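Local coordinates for thermostable carboxypeptidase 1 (Pyrococcus furiosus, PDB 1KA2), which removes amino acids one after another from the C-terminus of peptides as a homodimeric, cobalt-dependent metallocarboxypeptidase of the M32 family with broad specificity, at residues R261-I264 / L265-H269; F304-I308 / I309-K313. All blocks are in the same frame, centred on the assembly; numbering follows the deposited sequence.

Contact 1: residues R261-I264 / L265-H269. With MG (magnesium ion), chain B.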
# COMPACT_ATOMS: atom_id res chain seq x y z
N ARG A 261 10.46 14.88 -23.38
CA ARG A 261 11.73 14.22 -23.09
C ARG A 261 11.77 13.83 -21.61
O ARG A 261 12.29 12.78 -21.23
CB ARG A 261 12.90 15.16 -23.40
CG ARG A 261 12.96 16.37 -22.46
CD ARG A 261 13.86 17.48 -22.97
NE ARG A 261 15.18 17.00 -23.35
CZ ARG A 261 16.32 17.45 -22.82
NH1 ARG A 261 16.29 18.40 -21.89
NH2 ARG A 261 17.48 16.95 -23.25
N ARG A 262 11.21 14.70 -20.77
CA ARG A 262 11.21 14.49 -19.33
C ARG A 262 10.62 13.18 -18.85
O ARG A 262 11.27 12.40 -18.16
CB ARG A 262 10.47 15.63 -18.63
CG ARG A 262 11.11 16.99 -18.75
CD ARG A 262 10.11 18.04 -18.26
NE ARG A 262 10.59 19.40 -18.44
CZ ARG A 262 11.50 19.98 -17.68
NH1 ARG A 262 12.04 19.30 -16.67
NH2 ARG A 262 11.88 21.23 -17.93
N THR A 263 9.36 12.94 -19.20
CA THR A 263 8.70 11.73 -18.75
C THR A 263 9.37 10.49 -19.33
O THR A 263 9.47 9.47 -18.66
CB THR A 263 7.20 11.74 -19.11
OG1 THR A 263 6.56 10.62 -18.49
CG2 THR A 263 6.98 11.69 -20.63
N ILE A 264 9.85 10.58 -20.56
CA ILE A 264 10.51 9.44 -21.19
C ILE A 264 11.81 9.04 -20.49
O ILE A 264 11.94 7.92 -20.02
CB ILE A 264 10.84 9.70 -22.69
CG1 ILE A 264 9.56 9.71 -23.52
CG2 ILE A 264 11.83 8.65 -23.20
CD1 ILE A 264 9.79 9.86 -25.02
N LEU A 265 12.77 9.96 -20.45
CA LEU A 265 14.06 9.64 -19.83
C LEU A 265 13.93 9.34 -18.35
O LEU A 265 14.68 8.55 -17.79
CB LEU A 265 15.05 10.78 -20.06
CG LEU A 265 15.51 10.87 -21.52
CD1 LEU A 265 16.29 12.15 -21.75
CD2 LEU A 265 16.35 9.65 -21.86
N SER A 266 12.96 9.99 -17.72
CA SER A 266 12.70 9.78 -16.30
C SER A 266 12.22 8.34 -16.07
O SER A 266 12.63 7.69 -15.11
CB SER A 266 11.64 10.76 -15.82
OG SER A 266 11.16 10.38 -14.56
N THR A 267 11.35 7.86 -16.96
CA THR A 267 10.83 6.49 -16.83
C THR A 267 11.99 5.50 -17.04
O THR A 267 12.14 4.52 -16.29
CB THR A 267 9.71 6.22 -17.87
OG1 THR A 267 8.66 7.18 -17.71
CG2 THR A 267 9.13 4.83 -17.66
N VAL A 268 12.81 5.78 -18.05
CA VAL A 268 13.97 4.95 -18.38
C VAL A 268 14.93 4.97 -17.19
O VAL A 268 15.43 3.92 -16.76
CB VAL A 268 14.68 5.49 -19.64
CG1 VAL A 268 15.84 4.58 -20.03
CG2 VAL A 268 13.68 5.59 -20.77
N HIS A 269 15.17 6.16 -16.66
CA HIS A 269 16.05 6.33 -15.50
C HIS A 269 15.57 5.39 -14.40
O HIS A 269 16.32 4.53 -13.93
CB HIS A 269 15.99 7.78 -14.99
CG HIS A 269 16.87 8.04 -13.79
ND1 HIS A 269 18.20 8.37 -13.90
CD2 HIS A 269 16.58 8.06 -12.47
CE1 HIS A 269 18.70 8.58 -12.70
NE2 HIS A 269 17.74 8.39 -11.81
MG MG B . 17.80 7.81 -9.56
O HOH W 1 15.67 8.19 -9.18
O HOH W 2 17.93 8.04 -7.41
O HOH W 3 18.22 10.00 -9.44
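Thr267 turns its hydroxyl back along the helix onto the carbonyl of Thr263, one turn earlier, with OG1 2.6 Å from Thr263 O. The torsion that makes this possible sets OG1 beside its own backbone N and anti to the carbonyl carbon (chi1 -57°). Thr263 O therefore accepts twice: Thr267 N also donates to it, at 3.0 Å, and the two donors arrive from opposite faces of the carbonyl plane. The Thr263 and Thr267 side chains lie side by side, pointing the same way, with OG1 4.1 Å from OG1; the Thr263 hydroxyl is instead bonded to Asn216, Arg254 O and Thr253. Straighter backbone bonds flank this pair, Leu265 N to Arg261 O at 3.0 Å (169° at the hydrogen) and Val268 N to Ile264 O at 3.0 Å. This is the first part of helix 261-278, the helix that bears the HEXXH motif of the metallopeptidase; His269 is the first histidine of that motif and a ligand of the catalytic cobalt. Here its NE2 binds magnesium at 2.3 Å, in a site completed by His273, Glu299 and three waters, one of which lies at the ring edge in plane. The second ring nitrogen, ND1, probably bonds to Glu306 OE1, so both ring nitrogens have partners. Ile264 CG2 meets Val268 CG2 at 4.3 Å, one turn apart. Arg262 reaches off the helix into salt bridges with Asp259 through NE and Glu353 through NH2, whereas Arg261 makes a cation-pi contact with Tyr341.

Contact 2: residues F304-I308 / I309-K313; sequences FWENI and IGRSK
Arg311 and Asn307 lie side by side, pointing the same way, with the amide and guanidinium planes 27° apart. Asn307 OD1 sits at the guanidinium edge, near its plane, and takes a fairly straight bond from Arg311 NE at 2.9 Å. The arginine chain, extended from CG to NE, carries the group alongside the helix. Glu306 also runs beside it, but its carboxylate is turned 47° from the guanidinium, and the salt bridge from Arg311 NH2 to Glu306 OE2 is long and weak at 3.4 Å. Stronger partners lie outside: Arg303 at Glu306 OE1, Phe342 O at Arg311 NH1. On the apolar side, Ile309 lies alongside Trp305 and rests CD1 on one face of the indole, a CH-pi contact 4.1 Å from the centroid of the six-membered ring. Ile309 CD1 also meets Phe304 CE2 at 3.9 Å, where the two side chains cross obliquely. With Ile309 CG1 anti to the carbonyl carbon (chi1 -63°) and the chain extended beyond it, CD1 reaches both rings. Gly310 N donates to Trp305 O at 2.8 Å, five residues back. Ser312 then caps the next helix, its OG accepting from Phe315 N. A wider pi-type turn at 304-308, followed by a type I turn from Ile309 to Ser312, makes this a helix end leading straight into an N-cap, the junction between helices 295-309 and 313-326.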
# COMPACT_ATOMS: atom_id res chain seq x y z
N PHE A 304 22.89 4.58 -16.58
CA PHE A 304 23.29 3.73 -17.70
C PHE A 304 22.13 3.70 -18.69
O PHE A 304 22.32 3.99 -19.88
CB PHE A 304 23.59 2.31 -17.23
CG PHE A 304 24.13 1.42 -18.34
CD1 PHE A 304 25.49 1.44 -18.66
CD2 PHE A 304 23.28 0.60 -19.07
CE1 PHE A 304 25.99 0.66 -19.71
CE2 PHE A 304 23.77 -0.18 -20.13
CZ PHE A 304 25.12 -0.15 -20.44
N TRP A 305 20.94 3.35 -18.21
CA TRP A 305 19.78 3.28 -19.10
C TRP A 305 19.32 4.64 -19.60
O TRP A 305 18.94 4.78 -20.77
CB TRP A 305 18.62 2.55 -18.41
CG TRP A 305 18.92 1.10 -18.26
CD1 TRP A 305 19.68 0.52 -17.30
CD2 TRP A 305 18.60 0.07 -19.19
NE1 TRP A 305 19.87 -0.80 -17.58
CE2 TRP A 305 19.21 -1.11 -18.74
CE3 TRP A 305 17.86 0.03 -20.38
CZ2 TRP A 305 19.11 -2.32 -19.43
CZ3 TRP A 305 17.76 -1.18 -21.07
CH2 TRP A 305 18.39 -2.33 -20.59
N GLU A 306 19.35 5.64 -18.73
CA GLU A 306 18.90 6.97 -19.13
C GLU A 306 19.79 7.67 -20.16
O GLU A 306 19.31 8.06 -21.23
CB GLU A 306 18.78 7.88 -17.91
CG GLU A 306 18.30 9.28 -18.27
CD GLU A 306 18.58 10.27 -17.17
OE1 GLU A 306 19.19 9.86 -16.16
OE2 GLU A 306 18.20 11.46 -17.32
N ASN A 307 21.07 7.84 -19.84
CA ASN A 307 22.00 8.56 -20.71
C ASN A 307 22.79 7.71 -21.72
O ASN A 307 22.89 8.07 -22.89
CB ASN A 307 22.98 9.38 -19.86
CG ASN A 307 22.27 10.33 -18.91
OD1 ASN A 307 21.26 10.95 -19.27
ND2 ASN A 307 22.79 10.45 -17.70
N ILE A 308 23.36 6.61 -21.26
CA ILE A 308 24.12 5.74 -22.15
C ILE A 308 23.25 5.22 -23.30
O ILE A 308 23.67 5.22 -24.45
CB ILE A 308 24.70 4.54 -21.39
CG1 ILE A 308 25.56 5.04 -20.21
CG2 ILE A 308 25.53 3.67 -22.33
CD1 ILE A 308 26.75 5.91 -20.62
N ILE A 309 22.03 4.79 -22.96
CA ILE A 309 21.08 4.24 -23.93
C ILE A 309 19.99 5.21 -24.36
O ILE A 309 19.76 5.42 -25.56
CB ILE A 309 20.40 2.98 -23.37
CG1 ILE A 309 21.45 1.90 -23.13
CG2 ILE A 309 19.31 2.49 -24.31
CD1 ILE A 309 20.91 0.55 -22.70
N GLY A 310 19.30 5.79 -23.38
CA GLY A 310 18.21 6.70 -23.67
C GLY A 310 18.50 7.94 -24.50
O GLY A 310 17.61 8.44 -25.17
N ARG A 311 19.73 8.45 -24.46
CA ARG A 311 20.06 9.65 -25.24
C ARG A 311 20.89 9.30 -26.47
O ARG A 311 21.37 10.18 -27.18
CB ARG A 311 20.80 10.68 -24.37
CG ARG A 311 19.94 11.32 -23.29
CD ARG A 311 20.74 12.38 -22.55
NE ARG A 311 20.13 12.69 -21.26
CZ ARG A 311 19.13 13.53 -21.06
NH1 ARG A 311 18.60 14.19 -22.07
NH2 ARG A 311 18.65 13.71 -19.84
N SER A 312 21.07 8.00 -26.70
CA SER A 312 21.84 7.53 -27.85
C SER A 312 20.99 7.63 -29.13
O SER A 312 19.76 7.54 -29.07
CB SER A 312 22.29 6.07 -27.65
OG SER A 312 21.22 5.18 -27.85
N LYS A 313 21.65 7.80 -30.27
CA LYS A 313 20.95 7.92 -31.54
C LYS A 313 20.08 6.70 -31.83
O LYS A 313 18.98 6.82 -32.37
CB LYS A 313 21.98 8.10 -32.65
CG LYS A 313 21.37 8.35 -34.01
CD LYS A 313 20.62 9.65 -33.97
CE LYS A 313 20.11 10.06 -35.33
NZ LYS A 313 19.53 11.42 -35.24

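In the fold
Contact 1 comes first along the chain, at the start of helix 261-278; contact 2 follows at the end of the next helix, 295-309, and in the turn leading to helix 313-326. Their centres lie about 10 Å apart, on the same side of the chain's centre, and the two helices touch. Glu306 OE1 probably hydrogen-bonds to His269 ND1 at 2.9 Å, which makes Glu306 a second-shell partner of a metal ligand, while Glu299, earlier on the same helix, binds the metal directly. Val268 packs on Trp305 and Leu265 on Arg311. The pair of helices thus supplies all three protein ligands of the metal centre.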